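Local coordinates for BAG family molecular chaperone regulator 4 (Arabidopsis thaliana, PDB 4HWH), which binds the ATPase domain of HSP70/HSC70 chaperones through this BAG domain and probably acts as a co-chaperone in programmed cell death and stress responses, at residues F39-L53 with V70-K84. Numbering follows the deposited sequence.
With ACT (acetate ion), chain G.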
ATOM      1  N   PHE A  39      -0.289  10.516   4.113  1.00 22.08           N
ATOM      2  CA  PHE A  39       0.843   9.651   3.804  1.00 23.70           C
ATOM      3  C   PHE A  39       1.026   8.596   4.888  1.00 23.13           C
ATOM      4  O   PHE A  39       1.292   7.431   4.599  1.00 19.29           O
ATOM      5  CB  PHE A  39       2.122  10.473   3.651  1.00 26.74           C
ATOM      6  CG  PHE A  39       2.007  11.589   2.658  1.00 26.40           C
ATOM      7  CD1 PHE A  39       1.663  11.329   1.341  1.00 32.34           C
ATOM      8  CD2 PHE A  39       2.243  12.899   3.039  1.00 28.10           C
ATOM      9  CE1 PHE A  39       1.554  12.355   0.421  1.00 32.89           C
ATOM     10  CE2 PHE A  39       2.134  13.931   2.124  1.00 32.43           C
ATOM     11  CZ  PHE A  39       1.788  13.656   0.811  1.00 29.08           C
ATOM     12  N   ASP A  40       0.875   9.009   6.142  1.00 20.79           N
ATOM     13  CA  ASP A  40       1.075   8.093   7.254  1.00 23.37           C
ATOM     14  C   ASP A  40      -0.026   7.041   7.341  1.00 19.79           C
ATOM     15  O   ASP A  40       0.249   5.876   7.619  1.00 23.08           O
ATOM     16  CB  ASP A  40       1.221   8.863   8.569  1.00 24.15           C
ATOM     17  CG  ASP A  40       2.564   9.559   8.678  1.00 28.63           C
ATOM     18  OD1 ASP A  40       3.478   9.198   7.911  1.00 33.96           O
ATOM     19  OD2 ASP A  40       2.710  10.459   9.525  1.00 32.71           O
ATOM     20  N   MET A  41      -1.269   7.440   7.095  1.00 20.11           N
ATOM     21  CA  MET A  41      -2.357   6.468   7.069  1.00 18.62           C
ATOM     22  C   MET A  41      -2.172   5.464   5.934  1.00 19.40           C
ATOM     23  O   MET A  41      -2.408   4.269   6.115  1.00 19.42           O
ATOM     24  CB  MET A  41      -3.716   7.159   6.938  1.00 20.06           C
ATOM     25  CG  MET A  41      -4.218   7.811   8.210  1.00 21.63           C
ATOM     26  SD  MET A  41      -5.942   8.330   8.034  1.00 23.88           S
ATOM     27  CE  MET A  41      -5.775   9.674   6.867  1.00 21.30           C
ATOM     28  N   ALA A  42      -1.759   5.943   4.763  1.00 14.86           N
ATOM     29  CA  ALA A  42      -1.520   5.033   3.642  1.00 15.57           C
ATOM     30  C   ALA A  42      -0.418   4.038   4.003  1.00 16.98           C
ATOM     31  O   ALA A  42      -0.527   2.842   3.723  1.00 21.80           O
ATOM     32  CB  ALA A  42      -1.155   5.809   2.374  1.00 20.25           C
ATOM     33  N   ALA A  43       0.644   4.538   4.623  1.00 19.82           N
ATOM     34  CA  ALA A  43       1.750   3.675   5.023  1.00 19.42           C
ATOM     35  C   ALA A  43       1.272   2.665   6.065  1.00 20.75           C
ATOM     36  O   ALA A  43       1.592   1.478   5.989  1.00 21.43           O
ATOM     37  CB  ALA A  43       2.914   4.507   5.566  1.00 21.14           C
ATOM     38  N   GLU A  44       0.493   3.139   7.031  1.00 19.61           N
ATOM     39  CA  GLU A  44      -0.026   2.264   8.075  1.00 19.52           C
ATOM     40  C   GLU A  44      -0.914   1.157   7.503  1.00 19.20           C
ATOM     41  O   GLU A  44      -0.812  -0.006   7.903  1.00 19.62           O
ATOM     42  CB  GLU A  44      -0.798   3.074   9.121  1.00 19.87           C
ATOM     43  CG  GLU A  44      -1.744   2.242   9.982  1.00 19.37           C
ATOM     44  CD  GLU A  44      -1.024   1.226  10.854  1.00 23.88           C
ATOM     45  OE1 GLU A  44       0.198   1.371  11.066  1.00 23.35           O
ATOM     46  OE2 GLU A  44      -1.685   0.278  11.330  1.00 22.01           O
ATOM     47  N   LEU A  45      -1.790   1.515   6.571  1.00 19.37           N
ATOM     48  CA  LEU A  45      -2.722   0.534   6.035  1.00 13.61           C
ATOM     49  C   LEU A  45      -1.992  -0.502   5.190  1.00 17.82           C
ATOM     50  O   LEU A  45      -2.374  -1.668   5.158  1.00 18.56           O
ATOM     51  CB  LEU A  45      -3.839   1.213   5.246  1.00 18.34           C
ATOM     52  CG  LEU A  45      -4.803   2.034   6.110  1.00 20.10           C
ATOM     53  CD1 LEU A  45      -5.801   2.780   5.237  1.00 16.53           C
ATOM     54  CD2 LEU A  45      -5.525   1.138   7.114  1.00 21.38           C
ATOM     55  N   LEU A  46      -0.932  -0.072   4.514  1.00 16.79           N
ATOM     56  CA  LEU A  46      -0.085  -1.000   3.777  1.00 20.19           C
ATOM     57  C   LEU A  46       0.594  -1.981   4.730  1.00 21.29           C
ATOM     58  O   LEU A  46       0.695  -3.170   4.438  1.00 20.69           O
ATOM     59  CB  LEU A  46       0.954  -0.239   2.955  1.00 17.66           C
ATOM     60  CG  LEU A  46       0.394   0.480   1.727  1.00 19.45           C
ATOM     61  CD1 LEU A  46       1.408   1.472   1.172  1.00 28.01           C
ATOM     62  CD2 LEU A  46      -0.020  -0.525   0.656  1.00 19.22           C
ATOM     63  N   MET A  47       1.053  -1.480   5.873  1.00 18.41           N
ATOM     64  CA  MET A  47       1.684  -2.336   6.878  1.00 25.44           C
ATOM     65  C   MET A  47       0.706  -3.370   7.436  1.00 17.01           C
ATOM     66  O   MET A  47       1.078  -4.512   7.702  1.00 21.41           O
ATOM     67  CB  MET A  47       2.279  -1.488   8.007  1.00 19.91           C
ATOM     68  CG  MET A  47       3.484  -0.662   7.567  1.00 34.76           C
ATOM     69  SD  MET A  47       4.281   0.231   8.916  1.00 39.56           S
ATOM     70  CE  MET A  47       5.476   1.220   8.018  1.00 40.18           C
ATOM     71  N   ARG A  48      -0.549  -2.971   7.601  1.00 19.74           N
ATOM     72  CA  ARG A  48      -1.573  -3.886   8.086  1.00 22.51           C
ATOM     73  C   ARG A  48      -1.801  -5.016   7.086  1.00 24.98           C
ATOM     74  O   ARG A  48      -2.020  -6.165   7.470  1.00 21.72           O
ATOM     75  CB  ARG A  48      -2.879  -3.133   8.349  1.00 24.35           C
ATOM     76  CG  ARG A  48      -2.818  -2.195   9.545  1.00 32.15           C
ATOM     77  CD  ARG A  48      -3.042  -2.955  10.843  1.00 39.72           C
ATOM     78  NE  ARG A  48      -4.354  -3.590  10.868  1.00 30.99           N
ATOM     79  CZ  ARG A  48      -4.714  -4.537  11.728  1.00 31.92           C
ATOM     80  NH1 ARG A  48      -5.933  -5.057  11.669  1.00 43.14           N
ATOM     81  NH2 ARG A  48      -3.856  -4.969  12.641  1.00 33.15           N
ATOM     82  N   GLN A  49      -1.751  -4.686   5.797  1.00 23.75           N
ATOM     83  CA  GLN A  49      -1.912  -5.704   4.768  1.00 24.00           C
ATOM     84  C   GLN A  49      -0.724  -6.658   4.775  1.00 20.45           C
ATOM     85  O   GLN A  49      -0.881  -7.853   4.532  1.00 26.61           O
ATOM     86  CB  GLN A  49      -2.130  -5.075   3.387  1.00 22.00           C
ATOM     87  CG  GLN A  49      -3.484  -4.388   3.250  1.00 21.48           C
ATOM     88  CD  GLN A  49      -4.646  -5.300   3.621  1.00 27.41           C
ATOM     89  OE1 GLN A  49      -4.749  -6.428   3.135  1.00 32.23           O
ATOM     90  NE2 GLN A  49      -5.529  -4.811   4.480  1.00 38.21           N
ATOM     91  N   LEU A  50       0.457  -6.130   5.077  1.00 21.61           N
ATOM     92  CA  LEU A  50       1.661  -6.947   5.166  1.00 24.67           C
ATOM     93  C   LEU A  50       1.529  -7.945   6.316  1.00 24.45           C
ATOM     94  O   LEU A  50       1.893  -9.112   6.187  1.00 25.69           O
ATOM     95  CB  LEU A  50       2.887  -6.057   5.375  1.00 29.03           C
ATOM     96  CG  LEU A  50       4.254  -6.608   4.980  1.00 42.02           C
ATOM     97  CD1 LEU A  50       4.255  -7.032   3.520  1.00 41.22           C
ATOM     98  CD2 LEU A  50       5.330  -5.560   5.240  1.00 44.41           C
ATOM     99  N   LEU A  51       1.001  -7.476   7.441  1.00 22.22           N
ATOM    100  CA  LEU A  51       0.776  -8.338   8.597  1.00 23.68           C
ATOM    101  C   LEU A  51      -0.207  -9.452   8.267  1.00 26.77           C
ATOM    102  O   LEU A  51      -0.026 -10.597   8.682  1.00 28.04           O
ATOM    103  CB  LEU A  51       0.256  -7.522   9.781  1.00 23.80           C
ATOM    104  CG  LEU A  51       1.273  -6.615  10.468  1.00 29.32           C
ATOM    105  CD1 LEU A  51       0.575  -5.753  11.511  1.00 32.12           C
ATOM    106  CD2 LEU A  51       2.373  -7.447  11.098  1.00 30.41           C
ATOM    107  N   LYS A  52      -1.251  -9.110   7.520  1.00 22.95           N
ATOM    108  CA  LYS A  52      -2.242 -10.092   7.105  1.00 23.45           C
ATOM    109  C   LYS A  52      -1.579 -11.191   6.276  1.00 31.18           C
ATOM    110  O   LYS A  52      -1.785 -12.375   6.530  1.00 33.21           O
ATOM    111  CB  LYS A  52      -3.373  -9.423   6.319  1.00 23.47           C
ATOM    112  CG  LYS A  52      -4.521 -10.364   5.973  1.00 35.11           C
ATOM    113  CD  LYS A  52      -5.779  -9.602   5.575  1.00 43.16           C
ATOM    114  CE  LYS A  52      -6.944 -10.554   5.321  1.00 49.95           C
ATOM    115  NZ  LYS A  52      -8.184  -9.845   4.891  1.00 47.22           N
ATOM    116  N   LEU A  53      -0.771 -10.793   5.297  1.00 23.86           N
ATOM    117  CA  LEU A  53      -0.036 -11.757   4.483  1.00 24.25           C
ATOM    118  C   LEU A  53       0.893 -12.619   5.337  1.00 30.14           C
ATOM    119  O   LEU A  53       1.029 -13.816   5.093  1.00 30.96           O
ATOM    120  CB  LEU A  53       0.763 -11.049   3.381  1.00 29.15           C
ATOM    121  CG  LEU A  53      -0.018 -10.398   2.235  1.00 26.26           C
ATOM    122  CD1 LEU A  53       0.890  -9.503   1.404  1.00 27.60           C
ATOM    123  CD2 LEU A  53      -0.680 -11.450   1.354  1.00 27.85           C
ATOM    124  N   VAL A  70       3.526  -9.158  -1.393  1.00 28.87           N
ATOM    125  CA  VAL A  70       4.470  -8.556  -0.466  1.00 26.73           C
ATOM    126  C   VAL A  70       5.340  -7.544  -1.206  1.00 27.25           C
ATOM    127  O   VAL A  70       5.571  -6.436  -0.723  1.00 28.05           O
ATOM    128  CB  VAL A  70       5.349  -9.622   0.223  1.00 32.63           C
ATOM    129  CG1 VAL A  70       6.500  -8.967   0.987  1.00 28.72           C
ATOM    130  CG2 VAL A  70       4.501 -10.479   1.157  1.00 28.51           C
ATOM    131  N   ARG A  71       5.809  -7.931  -2.388  1.00 27.85           N
ATOM    132  CA  ARG A  71       6.663  -7.062  -3.188  1.00 34.09           C
ATOM    133  C   ARG A  71       5.911  -5.820  -3.655  1.00 30.69           C
ATOM    134  O   ARG A  71       6.466  -4.722  -3.668  1.00 27.50           O
ATOM    135  CB  ARG A  71       7.242  -7.821  -4.387  1.00 43.12           C
ATOM    136  CG  ARG A  71       8.227  -8.915  -3.999  1.00 58.80           C
ATOM    137  CD  ARG A  71       8.800  -9.612  -5.225  1.00 75.42           C
ATOM    138  NE  ARG A  71       9.751 -10.658  -4.865  1.00 87.47           N
ATOM    139  CZ  ARG A  71      10.403 -11.411  -5.746  1.00101.20           C
ATOM    140  NH1 ARG A  71      10.207 -11.234  -7.046  1.00105.55           N
ATOM    141  NH2 ARG A  71      11.251 -12.341  -5.328  1.00106.18           N
ATOM    142  N   ARG A  72       4.647  -6.001  -4.029  1.00 31.27           N
ATOM    143  CA  ARG A  72       3.821  -4.890  -4.484  1.00 30.95           C
ATOM    144  C   ARG A  72       3.690  -3.880  -3.353  1.00 28.82           C
ATOM    145  O   ARG A  72       3.793  -2.673  -3.559  1.00 30.95           O
ATOM    146  CB  ARG A  72       2.440  -5.394  -4.928  1.00 35.46           C
ATOM    147  CG  ARG A  72       1.906  -4.741  -6.198  1.00 52.24           C
ATOM    148  CD  ARG A  72       0.643  -3.911  -5.972  1.00 49.03           C
ATOM    149  NE  ARG A  72      -0.503  -4.750  -5.638  1.00 40.01           N
ATOM    150  CZ  ARG A  72      -1.767  -4.476  -5.952  1.00 33.78           C
ATOM    151  NH1 ARG A  72      -2.724  -5.316  -5.584  1.00 30.06           N
ATOM    152  NH2 ARG A  72      -2.081  -3.382  -6.637  1.00 27.15           N
ATOM    153  N   ILE A  73       3.476  -4.387  -2.145  1.00 27.13           N
ATOM    154  CA  ILE A  73       3.347  -3.527  -0.977  1.00 19.63           C
ATOM    155  C   ILE A  73       4.635  -2.746  -0.703  1.00 25.82           C
ATOM    156  O   ILE A  73       4.605  -1.539  -0.452  1.00 23.64           O
ATOM    157  CB  ILE A  73       2.933  -4.344   0.264  1.00 20.44           C
ATOM    158  CG1 ILE A  73       1.474  -4.796   0.129  1.00 22.06           C
ATOM    159  CG2 ILE A  73       3.138  -3.534   1.526  1.00 22.42           C
ATOM    160  CD1 ILE A  73       0.997  -5.701   1.258  1.00 22.43           C
ATOM    161  N   GLN A  74       5.769  -3.437  -0.755  1.00 29.28           N
ATOM    162  CA  GLN A  74       7.057  -2.783  -0.557  1.00 33.43           C
ATOM    163  C   GLN A  74       7.258  -1.646  -1.561  1.00 24.45           C
ATOM    164  O   GLN A  74       7.771  -0.583  -1.217  1.00 25.47           O
ATOM    165  CB  GLN A  74       8.193  -3.807  -0.647  1.00 34.87           C
ATOM    166  CG  GLN A  74       8.080  -4.923   0.386  1.00 38.48           C
ATOM    167  CD  GLN A  74       9.118  -6.015   0.194  1.00 57.96           C
ATOM    168  OE1 GLN A  74       9.499  -6.335  -0.933  1.00 68.47           O
ATOM    169  NE2 GLN A  74       9.576  -6.596   1.298  1.00 54.77           N
ATOM    170  N   ASN A  75       6.835  -1.866  -2.799  1.00 29.76           N
ATOM    171  CA  ASN A  75       6.928  -0.831  -3.826  1.00 33.04           C
ATOM    172  C   ASN A  75       6.055   0.377  -3.508  1.00 29.52           C
ATOM    173  O   ASN A  75       6.484   1.519  -3.657  1.00 28.03           O
ATOM    174  CB  ASN A  75       6.565  -1.400  -5.196  1.00 30.86           C
ATOM    175  CG  ASN A  75       7.646  -2.301  -5.754  1.00 55.08           C
ATOM    176  OD1 ASN A  75       8.740  -2.397  -5.194  1.00 57.17           O
ATOM    177  ND2 ASN A  75       7.348  -2.968  -6.865  1.00 67.66           N
ATOM    178  N   LEU A  76       4.827   0.120  -3.069  1.00 21.93           N
ATOM    179  CA  LEU A  76       3.930   1.197  -2.666  1.00 21.24           C
ATOM    180  C   LEU A  76       4.478   1.964  -1.464  1.00 20.39           C
ATOM    181  O   LEU A  76       4.369   3.187  -1.397  1.00 22.20           O
ATOM    182  CB  LEU A  76       2.528   0.652  -2.370  1.00 19.27           C
ATOM    183  CG  LEU A  76       1.810   0.122  -3.618  1.00 22.16           C
ATOM    184  CD1 LEU A  76       0.512  -0.594  -3.261  1.00 24.55           C
ATOM    185  CD2 LEU A  76       1.544   1.258  -4.591  1.00 25.97           C
ATOM    186  N   GLN A  77       5.073   1.243  -0.516  1.00 22.35           N
ATOM    187  CA  GLN A  77       5.641   1.880   0.664  1.00 23.85           C
ATOM    188  C   GLN A  77       6.726   2.872   0.258  1.00 25.42           C
ATOM    189  O   GLN A  77       6.813   3.977   0.798  1.00 23.91           O
ATOM    190  CB  GLN A  77       6.213   0.834   1.624  1.00 28.82           C
ATOM    191  CG  GLN A  77       5.168  -0.029   2.330  1.00 32.63           C
ATOM    192  CD  GLN A  77       5.797  -1.109   3.205  1.00 42.63           C
ATOM    193  OE1 GLN A  77       6.473  -2.012   2.709  1.00 49.38           O
ATOM    194  NE2 GLN A  77       5.572  -1.019   4.511  1.00 38.05           N
ATOM    195  N   GLU A  78       7.553   2.471  -0.700  1.00 28.65           N
ATOM    196  CA  GLU A  78       8.607   3.343  -1.203  1.00 29.38           C
ATOM    197  C   GLU A  78       8.013   4.574  -1.874  1.00 31.48           C
ATOM    198  O   GLU A  78       8.485   5.688  -1.669  1.00 30.57           O
ATOM    199  CB  GLU A  78       9.508   2.589  -2.182  1.00 34.61           C
ATOM    200  CG  GLU A  78      10.313   1.475  -1.535  1.00 52.43           C
ATOM    201  CD  GLU A  78      11.264   0.798  -2.504  1.00 61.75           C
ATOM    202  OE1 GLU A  78      11.376   1.268  -3.657  1.00 58.91           O
ATOM    203  OE2 GLU A  78      11.898  -0.204  -2.109  1.00 64.30           O
ATOM    204  N   ALA A  79       6.968   4.371  -2.670  1.00 26.90           N
ATOM    205  CA  ALA A  79       6.307   5.486  -3.337  1.00 27.86           C
ATOM    206  C   ALA A  79       5.738   6.481  -2.324  1.00 26.22           C
ATOM    207  O   ALA A  79       5.831   7.693  -2.515  1.00 27.11           O
ATOM    208  CB  ALA A  79       5.215   4.982  -4.268  1.00 22.57           C
ATOM    209  N   VAL A  80       5.153   5.966  -1.246  1.00 23.97           N
ATOM    210  CA  VAL A  80       4.592   6.826  -0.207  1.00 19.37           C
ATOM    211  C   VAL A  80       5.689   7.607   0.514  1.00 25.52           C
ATOM    212  O   VAL A  80       5.553   8.810   0.747  1.00 28.98           O
ATOM    213  CB  VAL A  80       3.748   6.029   0.808  1.00 19.65           C
ATOM    214  CG1 VAL A  80       3.377   6.902   2.005  1.00 23.42           C
ATOM    215  CG2 VAL A  80       2.488   5.483   0.128  1.00 19.34           C
ATOM    216  N   ASP A  81       6.776   6.923   0.862  1.00 26.92           N
ATOM    217  CA  ASP A  81       7.923   7.581   1.485  1.00 34.52           C
ATOM    218  C   ASP A  81       8.387   8.756   0.634  1.00 37.05           C
ATOM    219  O   ASP A  81       8.650   9.846   1.145  1.00 39.96           O
ATOM    220  CB  ASP A  81       9.086   6.600   1.660  1.00 37.82           C
ATOM    221  CG  ASP A  81       8.808   5.548   2.705  1.00 47.19           C
ATOM    222  OD1 ASP A  81       8.005   5.819   3.621  1.00 49.30           O
ATOM    223  OD2 ASP A  81       9.399   4.450   2.615  1.00 56.46           O
ATOM    224  N   LYS A  82       8.485   8.521  -0.670  1.00 33.83           N
ATOM    225  CA  LYS A  82       8.961   9.537  -1.601  1.00 40.83           C
ATOM    226  C   LYS A  82       8.035  10.746  -1.607  1.00 44.12           C
ATOM    227  O   LYS A  82       8.495  11.883  -1.558  1.00 40.51           O
ATOM    228  CB  LYS A  82       9.093   8.960  -3.013  1.00 42.16           C
ATOM    229  CG  LYS A  82      10.364   8.150  -3.247  1.00 56.00           C
ATOM    230  CD  LYS A  82      10.749   7.353  -2.012  1.00 63.99           C
ATOM    231  CE  LYS A  82      11.683   6.202  -2.340  1.00 68.48           C
ATOM    232  NZ  LYS A  82      11.898   5.338  -1.144  1.00 69.63           N
ATOM    233  N   LEU A  83       6.732  10.498  -1.669  1.00 31.45           N
ATOM    234  CA  LEU A  83       5.750  11.571  -1.598  1.00 35.86           C
ATOM    235  C   LEU A  83       5.878  12.365  -0.306  1.00 32.59           C
ATOM    236  O   LEU A  83       5.892  13.594  -0.320  1.00 40.22           O
ATOM    237  CB  LEU A  83       4.333  11.011  -1.696  1.00 34.99           C
ATOM    238  CG  LEU A  83       3.811  10.682  -3.088  1.00 40.38           C
ATOM    239  CD1 LEU A  83       2.335  10.333  -3.007  1.00 36.35           C
ATOM    240  CD2 LEU A  83       4.037  11.863  -4.012  1.00 46.55           C
ATOM    241  N   LYS A  84       5.946  11.655   0.814  1.00 30.75           N
ATOM    242  CA  LYS A  84       6.053  12.309   2.108  1.00 33.50           C
ATOM    243  C   LYS A  84       7.305  13.175   2.149  1.00 40.66           C
ATOM    244  O   LYS A  84       7.262  14.331   2.570  1.00 43.97           O
ATOM    245  CB  LYS A  84       6.077  11.281   3.241  1.00 34.88           C
ATOM    246  CG  LYS A  84       6.017  11.908   4.626  1.00 32.50           C
ATOM    247  CD  LYS A  84       5.950  10.858   5.720  1.00 29.21           C
ATOM    248  CE  LYS A  84       5.867  11.514   7.085  1.00 32.56           C
ATOM    249  NZ  LYS A  84       5.769  10.507   8.175  1.00 36.92           N
TER
HETATM  250  C   ACT G 302       0.728  -0.985  -8.088  1.00 48.87           C
HETATM  251  O   ACT G 302       1.594  -1.889  -8.070  1.00 67.06           O
HETATM  252  OXT ACT G 302      -0.457  -1.364  -7.960  1.00 41.79           O
HETATM  253  CH3 ACT G 302       1.093   0.462  -8.257  1.00 26.07           C
HETATM  254  O   HOH W   1       4.943  12.032  10.306  1.00 47.63           O
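One face of the Phe-39 ring lies against the backbone of Leu-83 and Lys-84: Lys-84 CA stands 4.2 Å from the ring centroid, 19° off the normal, a CH-pi contact. Over the same face but displaced past its rim, Leu-83 CB comes within 3.7 Å of Phe-39 CE1. The other flat group, the Arg-72 guanidinium, holds at its edge an acetate, probably from the crystallisation liquor: Arg-72 NH2 donates to its OXT at 2.9 Å. Lys-84, extended with CG anti to the backbone N (chi1 -173°), runs on to Asp-40, where NZ makes a salt bridge of 2.7 Å to the syn lone pair of OD1. A water accepts from Lys-84 NZ and donates to Asp-40 OD2. An asparagine in place of Asp-40 would probably leave the Lys-84 ammonium without its countercharge. Leu-46 is a knob among Ile-73, Leu-76, Gln-77 and Val-80, its CD1 3.8 Å from Leu-76 CB; Ile-73 is one among Leu-46, Gln-49, Leu-50 and Leu-53. The axes of 39-53 and 70-84 approach to 9.7 Å, antiparallel at 165°; the segments belong to helices 36-54 and 63-86 of the BAG three-helix bundle. Helix 3-29 completes it, with Val-10 on Gln-49 and Asp-15 salt-bridged to Arg-72.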